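Local coordinates for cytochrome P450 reductase (Amycolatopsis methanolica 239, PDB 5OGX), which passes electrons from NADH, by way of FAD and a [2Fe-2S] cluster, to the cytochrome P450 GcoA, which O-demethylates guaiacol and other lignin-derived aromatics, at residues A[136-141]-A[186-191]; A[145-150]-A[171-176]; A[165-170]-A[177-182]. All blocks are in the same frame, centred on the assembly; numbering follows the deposited sequence.

Interaction 1: residues A[136-141]-A[186-191]; sequences VELVVP and DRVEAT
Glu-137 and Thr-191 are a hydrogen-bonded antiparallel pair: Glu-137 N gives to Thr-191 O at 2.8 Å, nearly straight at 177°, and Thr-191 N returns to Glu-137 O at 2.9 Å. Val-139 N adds a bond to Glu-189 O (3.0 Å). Leu-138 and Ala-190 form the non-hydrogen-bonded pair between them, with Ala-190 CA 3.1 Å from Glu-137 O. Strands 135-139 and 187-194 are thereby joined as neighbours in the six-stranded antiparallel barrel of the FAD-binding domain. Among apolar contacts, Leu-138 CD2 rests on Ala-190 CB at 3.6 Å, the small methyl making room for the leucine branch. Trp-177 and Leu-163 pack against the Leu-138 side chain. On the face bearing Glu-137, the extended Glu-189 chain lies obliquely over Val-139, its CD 3.6 Å from Val-139 CG2. An alanine in place of Val-139 would probably open a gap beside that chain and let the Glu-189 carboxylate turn. Waters also bridge the strands. One molecule joins Thr-191 OG1 to Glu-137 O, and another links Val-139 O and Glu-189 N. The Glu-137 carboxylate itself is held by a salt bridge to Arg-146 and by Asn-38 of the cluster site.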
# COMPACT_ATOMS: atom_id res chain seq x y z
N VAL A 136 -1.57 -0.20 -7.10
CA VAL A 136 -2.46 -0.39 -8.24
C VAL A 136 -3.09 -1.77 -8.13
O VAL A 136 -2.55 -2.69 -7.52
CB VAL A 136 -1.76 -0.23 -9.59
CG1 VAL A 136 -1.28 1.20 -9.77
CG2 VAL A 136 -0.61 -1.24 -9.74
N GLU A 137 -4.27 -1.90 -8.73
CA GLU A 137 -5.03 -3.14 -8.69
C GLU A 137 -4.98 -3.79 -10.06
O GLU A 137 -5.43 -3.20 -11.05
CB GLU A 137 -6.47 -2.82 -8.26
CG GLU A 137 -7.38 -4.01 -8.09
CD GLU A 137 -8.77 -3.52 -7.77
OE1 GLU A 137 -9.71 -3.83 -8.52
OE2 GLU A 137 -8.91 -2.77 -6.78
N LEU A 138 -4.42 -5.00 -10.12
CA LEU A 138 -4.35 -5.75 -11.37
C LEU A 138 -5.44 -6.80 -11.41
O LEU A 138 -5.87 -7.33 -10.37
CB LEU A 138 -2.98 -6.44 -11.53
CG LEU A 138 -1.70 -5.62 -11.36
CD1 LEU A 138 -0.47 -6.47 -11.77
CD2 LEU A 138 -1.75 -4.34 -12.15
N VAL A 139 -5.88 -7.13 -12.62
CA VAL A 139 -6.83 -8.22 -12.84
C VAL A 139 -6.09 -9.35 -13.56
O VAL A 139 -5.44 -9.12 -14.59
CB VAL A 139 -8.05 -7.75 -13.66
CG1 VAL A 139 -9.06 -8.90 -13.81
CG2 VAL A 139 -8.69 -6.55 -12.99
N VAL A 140 -6.16 -10.56 -13.01
CA VAL A 140 -5.48 -11.70 -13.60
C VAL A 140 -6.20 -12.07 -14.89
O VAL A 140 -7.41 -12.33 -14.87
CB VAL A 140 -5.42 -12.90 -12.64
CG1 VAL A 140 -4.74 -14.11 -13.31
CG2 VAL A 140 -4.74 -12.51 -11.33
N PRO A 141 -5.52 -12.12 -16.02
CA PRO A 141 -6.21 -12.40 -17.28
C PRO A 141 -6.86 -13.78 -17.25
O PRO A 141 -6.28 -14.74 -16.76
CB PRO A 141 -5.10 -12.34 -18.33
CG PRO A 141 -3.86 -11.95 -17.63
CD PRO A 141 -4.06 -12.01 -16.16
N ASP A 186 2.64 -7.69 -23.22
CA ASP A 186 1.29 -7.99 -22.74
C ASP A 186 0.59 -6.72 -22.27
O ASP A 186 1.17 -5.90 -21.57
CB ASP A 186 1.32 -8.98 -21.58
CG ASP A 186 1.79 -10.35 -21.98
OD1 ASP A 186 1.79 -10.67 -23.19
OD2 ASP A 186 2.13 -11.13 -21.05
N ARG A 187 -0.68 -6.58 -22.65
CA ARG A 187 -1.55 -5.61 -21.99
C ARG A 187 -2.05 -6.17 -20.67
O ARG A 187 -2.33 -7.37 -20.56
CB ARG A 187 -2.73 -5.25 -22.90
CG ARG A 187 -2.40 -4.22 -23.98
CD ARG A 187 -2.26 -2.83 -23.38
NE ARG A 187 -3.46 -2.41 -22.66
CZ ARG A 187 -4.56 -1.96 -23.25
NH1 ARG A 187 -4.62 -1.85 -24.58
NH2 ARG A 187 -5.62 -1.61 -22.52
N VAL A 188 -2.17 -5.31 -19.67
CA VAL A 188 -2.56 -5.74 -18.33
C VAL A 188 -3.71 -4.87 -17.87
O VAL A 188 -3.61 -3.64 -17.91
CB VAL A 188 -1.37 -5.66 -17.34
CG1 VAL A 188 -1.83 -5.94 -15.90
CG2 VAL A 188 -0.26 -6.63 -17.75
N GLU A 189 -4.80 -5.50 -17.43
CA GLU A 189 -5.93 -4.75 -16.89
C GLU A 189 -5.56 -4.25 -15.50
O GLU A 189 -5.18 -5.04 -14.63
CB GLU A 189 -7.17 -5.64 -16.84
CG GLU A 189 -8.43 -4.94 -16.37
CD GLU A 189 -9.64 -5.84 -16.41
OE1 GLU A 189 -9.52 -6.99 -16.87
OE2 GLU A 189 -10.72 -5.39 -15.98
N ALA A 190 -5.68 -2.95 -15.29
CA ALA A 190 -5.18 -2.35 -14.05
C ALA A 190 -5.93 -1.05 -13.79
O ALA A 190 -6.30 -0.33 -14.72
CB ALA A 190 -3.68 -2.09 -14.13
N THR A 191 -6.13 -0.75 -12.50
CA THR A 191 -6.71 0.52 -12.09
C THR A 191 -5.87 1.08 -10.95
O THR A 191 -5.27 0.34 -10.17
CB THR A 191 -8.15 0.39 -11.63
OG1 THR A 191 -8.20 -0.53 -10.53
CG2 THR A 191 -9.02 -0.17 -12.76
O HOH W 1 -8.40 -3.21 -11.56
O HOH W 2 -10.35 -0.44 -8.57
O HOH W 3 -4.87 -8.27 -17.16

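Interaction 2: residues A[145-150]-A[171-176]; sequences ARRQYS and GVATDG. Unlike the reference sequence in segment 171-176: Val-172 (reference Ile), Gly-176 (reference Arg). With FAD (flavin-adenine dinucleotide), chain B.
Ala-173 CB touches both Arg-147 CG, at 3.7 Å, and Tyr-149 OH, at 3.6 Å, its small methyl suiting the narrow place between them; Val-172 CG1 meets Ala-145 CB alongside. No hydrogen bond joins the segments directly; several polar groups of each turn to the FAD instead. The Arg-147 chain bends at chi2 (-71°), turning CD off the extended line. Arg-147 NE and Ala-173 N both donate to FAD O1P, the first at 2.9 Å with the oxygen near the guanidinium plane, the second at 2.8 Å. Thr-174 grips FAD O2P twice, through its backbone N and through OG1 at 2.6 Å, while Val-172 N serves FAD O1A. Tyr-149 OH shares a hydrogen bond of 2.9 Å with FAD O4'; FAD O2' lies over one face of its ring, toward the rim, and FAD O2 at its edge. Gln-148 O accepts from FAD O2', and Ser-150 N reaches flavin O4 at 3.0 Å. Gly-171 passes so near the pyrophosphate that a CB would collide with O2P. In the second shell, Arg-147 NH1 bonds to Arg-146 O, fixing the guanidinium, and Thr-174 OG1 is also paired with Val-168 N. The arginine charge and successive amides leading into helix 174-178 would together be expected to offset the phosphate charge. An Arg-x-Tyr-Ser strand facing a glycine-led phosphate loop is the FAD site characteristic of the ferredoxin-reductase family.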
# COMPACT_ATOMS: atom_id res chain seq x y z
N ALA A 145 -9.59 -12.71 -10.97
CA ALA A 145 -9.08 -12.38 -9.65
C ALA A 145 -8.44 -10.99 -9.65
O ALA A 145 -7.78 -10.60 -10.62
CB ALA A 145 -8.05 -13.43 -9.23
N ARG A 146 -8.61 -10.26 -8.56
CA ARG A 146 -8.05 -8.91 -8.42
C ARG A 146 -7.00 -8.92 -7.33
O ARG A 146 -7.24 -9.44 -6.24
CB ARG A 146 -9.16 -7.90 -8.09
CG ARG A 146 -10.37 -8.09 -8.99
CD ARG A 146 -11.43 -7.03 -8.76
NE ARG A 146 -11.10 -5.79 -9.44
CZ ARG A 146 -11.40 -5.51 -10.70
NH1 ARG A 146 -12.06 -6.39 -11.45
NH2 ARG A 146 -11.05 -4.34 -11.22
N ARG A 147 -5.83 -8.33 -7.62
CA ARG A 147 -4.72 -8.34 -6.68
C ARG A 147 -4.02 -6.99 -6.68
O ARG A 147 -3.92 -6.34 -7.73
CB ARG A 147 -3.71 -9.45 -6.99
CG ARG A 147 -4.33 -10.86 -6.99
CD ARG A 147 -4.70 -11.32 -5.59
NE ARG A 147 -5.06 -12.74 -5.57
CZ ARG A 147 -6.30 -13.21 -5.66
NH1 ARG A 147 -7.33 -12.36 -5.78
NH2 ARG A 147 -6.51 -14.52 -5.64
N GLN A 148 -3.57 -6.59 -5.50
CA GLN A 148 -2.94 -5.29 -5.27
C GLN A 148 -1.42 -5.42 -5.35
O GLN A 148 -0.85 -6.35 -4.77
CB GLN A 148 -3.31 -4.79 -3.88
CG GLN A 148 -4.81 -4.81 -3.57
CD GLN A 148 -5.34 -6.12 -2.96
OE1 GLN A 148 -4.76 -7.21 -3.11
NE2 GLN A 148 -6.47 -6.02 -2.27
N TYR A 149 -0.77 -4.44 -5.97
CA TYR A 149 0.69 -4.38 -6.00
C TYR A 149 1.12 -2.94 -5.76
O TYR A 149 0.67 -2.03 -6.47
CB TYR A 149 1.26 -4.94 -7.32
CG TYR A 149 0.97 -6.41 -7.35
CD1 TYR A 149 1.66 -7.29 -6.53
CD2 TYR A 149 -0.11 -6.90 -8.07
CE1 TYR A 149 1.34 -8.65 -6.49
CE2 TYR A 149 -0.44 -8.25 -8.04
CZ TYR A 149 0.27 -9.11 -7.24
OH TYR A 149 -0.08 -10.44 -7.19
N SER A 150 1.95 -2.74 -4.75
CA SER A 150 2.43 -1.41 -4.39
C SER A 150 3.35 -0.85 -5.46
O SER A 150 4.14 -1.58 -6.08
CB SER A 150 3.20 -1.47 -3.07
OG SER A 150 2.40 -1.96 -2.02
N GLY A 171 -0.29 -19.74 -5.97
CA GLY A 171 -1.06 -18.51 -6.08
C GLY A 171 -1.62 -18.28 -7.48
O GLY A 171 -0.99 -18.61 -8.49
N VAL A 172 -2.81 -17.70 -7.53
CA VAL A 172 -3.47 -17.45 -8.81
C VAL A 172 -2.72 -16.40 -9.61
O VAL A 172 -2.40 -16.60 -10.79
CB VAL A 172 -4.94 -17.06 -8.57
CG1 VAL A 172 -5.58 -16.47 -9.83
CG2 VAL A 172 -5.73 -18.27 -8.08
N ALA A 173 -2.41 -15.25 -8.98
CA ALA A 173 -1.76 -14.17 -9.72
C ALA A 173 -0.26 -14.38 -9.87
O ALA A 173 0.31 -14.02 -10.90
CB ALA A 173 -2.01 -12.82 -9.04
N THR A 174 0.40 -14.92 -8.85
CA THR A 174 1.87 -14.98 -8.89
C THR A 174 2.33 -16.28 -9.55
O THR A 174 2.78 -16.27 -10.70
CB THR A 174 2.45 -14.80 -7.49
OG1 THR A 174 1.91 -15.78 -6.60
CG2 THR A 174 2.10 -13.42 -6.98
N ASP A 175 2.20 -17.40 -8.84
CA ASP A 175 2.57 -18.71 -9.39
C ASP A 175 1.89 -18.96 -10.73
O ASP A 175 2.49 -19.54 -11.64
CB ASP A 175 2.20 -19.80 -8.39
CG ASP A 175 3.28 -20.87 -8.24
OD1 ASP A 175 4.43 -20.67 -8.70
OD2 ASP A 175 2.97 -21.92 -7.64
N GLY A 176 0.64 -18.51 -10.89
CA GLY A 176 -0.11 -18.82 -12.09
C GLY A 176 0.00 -17.84 -13.25
O GLY A 176 -0.50 -18.13 -14.34
PA FAD B . -3.61 -16.45 -3.91
O1A FAD B . -4.13 -17.34 -5.01
O2A FAD B . -4.57 -15.37 -3.49
O5B FAD B . -3.22 -17.34 -2.58
C5B FAD B . -2.83 -18.69 -2.74
C4B FAD B . -2.82 -19.34 -1.32
O4B FAD B . -1.80 -18.88 -0.64
C3B FAD B . -4.07 -18.92 -0.54
O3B FAD B . -4.48 -19.95 0.24
C2B FAD B . -3.59 -17.71 0.31
O2B FAD B . -4.45 -17.52 1.52
C1B FAD B . -2.35 -18.00 0.60
N9A FAD B . -1.51 -16.84 0.60
C8A FAD B . -1.77 -15.66 0.03
N7A FAD B . -0.72 -14.85 0.24
C5A FAD B . 0.19 -15.55 0.94
C6A FAD B . 1.44 -15.21 1.40
N6A FAD B . 2.31 -14.05 1.40
N1A FAD B . 2.17 -16.09 2.07
C2A FAD B . 1.68 -17.34 2.30
N3A FAD B . 0.46 -17.69 1.84
C4A FAD B . -0.28 -16.78 1.15
N1 FAD B . 2.30 -8.64 -2.99
C2 FAD B . 3.61 -8.44 -3.61
O2 FAD B . 4.27 -9.37 -3.93
N3 FAD B . 4.09 -7.07 -3.84
C4 FAD B . 3.35 -5.90 -3.47
O4 FAD B . 3.78 -4.82 -3.67
C4X FAD B . 2.02 -6.14 -2.82
N5 FAD B . 1.24 -5.00 -2.46
C5X FAD B . -0.05 -5.25 -1.82
C6 FAD B . -0.79 -4.13 -1.41
C7 FAD B . -2.02 -4.39 -0.79
C7M FAD B . -2.70 -3.07 -0.43
C8 FAD B . -2.48 -5.69 -0.59
C8M FAD B . -3.84 -5.86 0.07
C9 FAD B . -1.74 -6.79 -0.99
C9A FAD B . -0.52 -6.55 -1.59
N10 FAD B . 0.27 -7.73 -2.01
C10 FAD B . 1.54 -7.49 -2.61
C1' FAD B . -0.25 -9.10 -1.86
C2' FAD B . -0.80 -9.41 -3.31
O2' FAD B . -1.88 -8.57 -3.72
C3' FAD B . -1.30 -10.86 -3.51
O3' FAD B . -2.14 -11.18 -2.44
C4' FAD B . -0.13 -11.85 -3.56
O4' FAD B . 0.69 -11.58 -4.67
C5' FAD B . -0.63 -13.31 -3.66
O5' FAD B . -1.64 -13.38 -4.65
P FAD B . -1.84 -14.79 -5.48
O1P FAD B . -3.04 -14.62 -6.36
O2P FAD B . -0.56 -15.21 -6.16
O3P FAD B . -2.13 -15.90 -4.31

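Interaction 3: residues A[165-170]-A[177-182]; sequences VRRVPG and WLFDGL. With FAD (flavin-adenine dinucleotide), chain B.
Arg-167 and Phe-179 bring their CA atoms to 6.9 Å where the chain leaving strand 160-166 passes the end of helix 174-178; no backbone hydrogen bond joins the two, and the contact rests on the Phe-179 and Leu-178 side chains meeting side chains and backbone of 165-167. Strand 160-166 is an outermost strand of the antiparallel sheet of the FAD-binding domain, and the helix carries part of the FAD phosphate site. Arg-167 CB sits over the ring centre, 3.5 Å from the centroid of Phe-179 and only 10° off the ring normal, a well-formed CH-pi contact. The CG and CD methylenes continue across the same ring, CD lying 3.7 Å from Phe-179 CD2. Beyond CD the chain bends, and the guanidinium, its plane 73° from that of the ring, leaves to form salt bridges with Asp-175 and Asp-116. Arginine suits the place because its stem is greasy enough to lie on an aromatic face while its head meets acids. At the ring edge, in plane, Val-165 O stands 3.4 Å from Phe-179 CZ. Val-165 points CG1 anti to its backbone N (chi1 -174°), where it meets Leu-178 CD1 at 3.7 Å, the side chains crossing at about a right angle, and Phe-179 CE1 at 3.8 Å. Tyr-149 packs on both Val-165 and Leu-178, and Arg-118 touches the Phe-179 side chain. Arg-166 N donates an almost straight hydrogen bond of 2.9 Å to flavin O2 of FAD, and Val-168 CG1 lies 3.6 Å from FAD O4B. After the helix, Trp-177 O accepts from Asp-180 N and Leu-182 N on opposite faces of its plane, which closes the turn. The chemistry is consistent with a division of labour: Arg-166 N and Val-168 meet FAD, while apolar and CH-pi packing probably holds the segment to the helix end and the loop that follows.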
# COMPACT_ATOMS: atom_id res chain seq x y z
N VAL A 165 7.17 -8.20 -7.02
CA VAL A 165 6.21 -9.27 -6.83
C VAL A 165 6.89 -10.47 -6.20
O VAL A 165 7.88 -10.98 -6.75
CB VAL A 165 5.56 -9.66 -8.17
CG1 VAL A 165 4.46 -10.69 -7.94
CG2 VAL A 165 5.02 -8.42 -8.87
N ARG A 166 6.35 -10.95 -5.09
CA ARG A 166 6.83 -12.18 -4.46
C ARG A 166 5.97 -13.36 -4.89
O ARG A 166 4.73 -13.29 -4.84
CB ARG A 166 6.81 -12.04 -2.94
CG ARG A 166 7.22 -13.30 -2.22
CD ARG A 166 8.69 -13.31 -1.86
NE ARG A 166 9.06 -14.53 -1.15
CZ ARG A 166 8.78 -14.77 0.13
NH1 ARG A 166 9.15 -15.92 0.68
NH2 ARG A 166 8.15 -13.86 0.86
N ARG A 167 6.62 -14.45 -5.31
CA ARG A 167 5.91 -15.64 -5.73
C ARG A 167 5.28 -16.33 -4.52
O ARG A 167 5.97 -16.64 -3.55
CB ARG A 167 6.85 -16.62 -6.45
CG ARG A 167 6.14 -17.72 -7.23
CD ARG A 167 7.15 -18.66 -7.93
NE ARG A 167 7.97 -19.37 -6.96
CZ ARG A 167 7.62 -20.51 -6.36
NH1 ARG A 167 6.46 -21.09 -6.65
NH2 ARG A 167 8.43 -21.07 -5.48
N VAL A 168 3.98 -16.58 -4.59
CA VAL A 168 3.27 -17.35 -3.58
C VAL A 168 2.97 -18.73 -4.16
O VAL A 168 2.28 -18.82 -5.18
CB VAL A 168 1.98 -16.65 -3.13
CG1 VAL A 168 1.18 -17.53 -2.20
CG2 VAL A 168 2.31 -15.29 -2.48
N PRO A 169 3.51 -19.81 -3.59
CA PRO A 169 3.24 -21.15 -4.13
C PRO A 169 1.75 -21.43 -4.24
O PRO A 169 0.98 -21.22 -3.29
CB PRO A 169 3.91 -22.08 -3.11
CG PRO A 169 5.05 -21.25 -2.59
CD PRO A 169 4.51 -19.85 -2.51
N GLY A 170 1.34 -21.91 -5.41
CA GLY A 170 -0.06 -22.16 -5.69
C GLY A 170 -0.90 -20.93 -5.89
O GLY A 170 -2.13 -21.05 -5.97
N TRP A 177 0.66 -16.69 -13.07
CA TRP A 177 0.65 -15.68 -14.13
C TRP A 177 1.90 -14.81 -14.12
O TRP A 177 2.67 -14.83 -15.09
CB TRP A 177 -0.61 -14.82 -14.01
CG TRP A 177 -0.63 -13.59 -14.86
CD1 TRP A 177 -0.33 -13.49 -16.19
CD2 TRP A 177 -1.01 -12.27 -14.44
NE1 TRP A 177 -0.49 -12.19 -16.62
CE2 TRP A 177 -0.90 -11.42 -15.57
CE3 TRP A 177 -1.42 -11.72 -13.23
CZ2 TRP A 177 -1.18 -10.05 -15.51
CZ3 TRP A 177 -1.71 -10.35 -13.17
CH2 TRP A 177 -1.60 -9.54 -14.31
N LEU A 178 2.13 -14.03 -13.05
CA LEU A 178 3.25 -13.10 -13.06
C LEU A 178 4.59 -13.83 -13.09
O LEU A 178 5.59 -13.26 -13.56
CB LEU A 178 3.17 -12.17 -11.85
CG LEU A 178 1.91 -11.30 -11.84
CD1 LEU A 178 1.71 -10.65 -10.47
CD2 LEU A 178 1.97 -10.24 -12.94
N PHE A 179 4.64 -15.06 -12.61
CA PHE A 179 5.84 -15.89 -12.67
C PHE A 179 5.76 -16.95 -13.75
O PHE A 179 6.72 -17.71 -13.93
CB PHE A 179 6.10 -16.55 -11.31
CG PHE A 179 6.72 -15.63 -10.31
CD1 PHE A 179 5.96 -14.65 -9.68
CD2 PHE A 179 8.08 -15.72 -10.02
CE1 PHE A 179 6.54 -13.79 -8.76
CE2 PHE A 179 8.66 -14.85 -9.11
CZ PHE A 179 7.89 -13.89 -8.47
N ASP A 180 4.65 -17.03 -14.48
CA ASP A 180 4.47 -18.11 -15.45
C ASP A 180 3.52 -17.62 -16.54
O ASP A 180 2.32 -17.92 -16.54
CB ASP A 180 3.93 -19.38 -14.79
CG ASP A 180 3.60 -20.45 -15.80
OD1 ASP A 180 4.26 -20.45 -16.86
OD2 ASP A 180 2.69 -21.26 -15.54
N GLY A 181 4.06 -16.89 -17.51
CA GLY A 181 3.24 -16.44 -18.61
C GLY A 181 3.38 -14.97 -18.98
O GLY A 181 3.42 -14.64 -20.17
N LEU A 182 3.43 -14.10 -17.97
CA LEU A 182 3.61 -12.67 -18.23
C LEU A 182 4.84 -12.44 -19.10
O LEU A 182 5.91 -13.03 -18.86
CB LEU A 182 3.75 -11.90 -16.92
CG LEU A 182 3.67 -10.38 -17.02
CD1 LEU A 182 2.22 -9.94 -17.14
CD2 LEU A 182 4.33 -9.70 -15.82
PA FAD B . -3.61 -16.45 -3.91
O1A FAD B . -4.13 -17.34 -5.01
O2A FAD B . -4.57 -15.37 -3.49
O5B FAD B . -3.22 -17.34 -2.58
C5B FAD B . -2.83 -18.69 -2.74
C4B FAD B . -2.82 -19.34 -1.32
O4B FAD B . -1.80 -18.88 -0.64
C3B FAD B . -4.07 -18.92 -0.54
O3B FAD B . -4.48 -19.95 0.24
C2B FAD B . -3.59 -17.71 0.31
O2B FAD B . -4.45 -17.52 1.52
C1B FAD B . -2.35 -18.00 0.60
N9A FAD B . -1.51 -16.84 0.60
C8A FAD B . -1.77 -15.66 0.03
N7A FAD B . -0.72 -14.85 0.24
C5A FAD B . 0.19 -15.55 0.94
C6A FAD B . 1.44 -15.21 1.40
N6A FAD B . 2.31 -14.05 1.40
N1A FAD B . 2.17 -16.09 2.07
C2A FAD B . 1.68 -17.34 2.30
N3A FAD B . 0.46 -17.69 1.84
C4A FAD B . -0.28 -16.78 1.15
N1 FAD B . 2.30 -8.64 -2.99
C2 FAD B . 3.61 -8.44 -3.61
O2 FAD B . 4.27 -9.37 -3.93
N3 FAD B . 4.09 -7.07 -3.84
C4 FAD B . 3.35 -5.90 -3.47
O4 FAD B . 3.78 -4.82 -3.67
C4X FAD B . 2.02 -6.14 -2.82
N5 FAD B . 1.24 -5.00 -2.46
C5X FAD B . -0.05 -5.25 -1.82
C6 FAD B . -0.79 -4.13 -1.41
C7 FAD B . -2.02 -4.39 -0.79
C7M FAD B . -2.70 -3.07 -0.43
C8 FAD B . -2.48 -5.69 -0.59
C8M FAD B . -3.84 -5.86 0.07
C9 FAD B . -1.74 -6.79 -0.99
C9A FAD B . -0.52 -6.55 -1.59
N10 FAD B . 0.27 -7.73 -2.01
C10 FAD B . 1.54 -7.49 -2.61
C1' FAD B . -0.25 -9.10 -1.86
C2' FAD B . -0.80 -9.41 -3.31
O2' FAD B . -1.88 -8.57 -3.72
C3' FAD B . -1.30 -10.86 -3.51
O3' FAD B . -2.14 -11.18 -2.44
C4' FAD B . -0.13 -11.85 -3.56
O4' FAD B . 0.69 -11.58 -4.67
C5' FAD B . -0.63 -13.31 -3.66
O5' FAD B . -1.64 -13.38 -4.65
P FAD B . -1.84 -14.79 -5.48
O1P FAD B . -3.04 -14.62 -6.36
O2P FAD B . -0.56 -15.21 -6.16
O3P FAD B . -2.13 -15.90 -4.31

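All three contacts belong to the FAD-binding domain. Interactions 1 and 2 are buried, whereas interaction 3 is only partly so. Interaction 1 is strand pairing inside the barrel, made of regular backbone bonds and set back from the cofactor. Interaction 2 has no direct hydrogen bond and depends on FAD. Interaction 3 is mostly apolar, with salt bridges at its margin. Strands 135-139 and 146-150, of interactions 1 and 2, are neighbours in the sheet, joined by backbone bonding of Leu-138 to Arg-147; helix 174-178 is common to interactions 2 and 3, where Asp-175 also bonds Gly-170. Trp-177, from interaction 3, packs on Val-140 and Pro-141 of interaction 1, bringing the helix against the barrel.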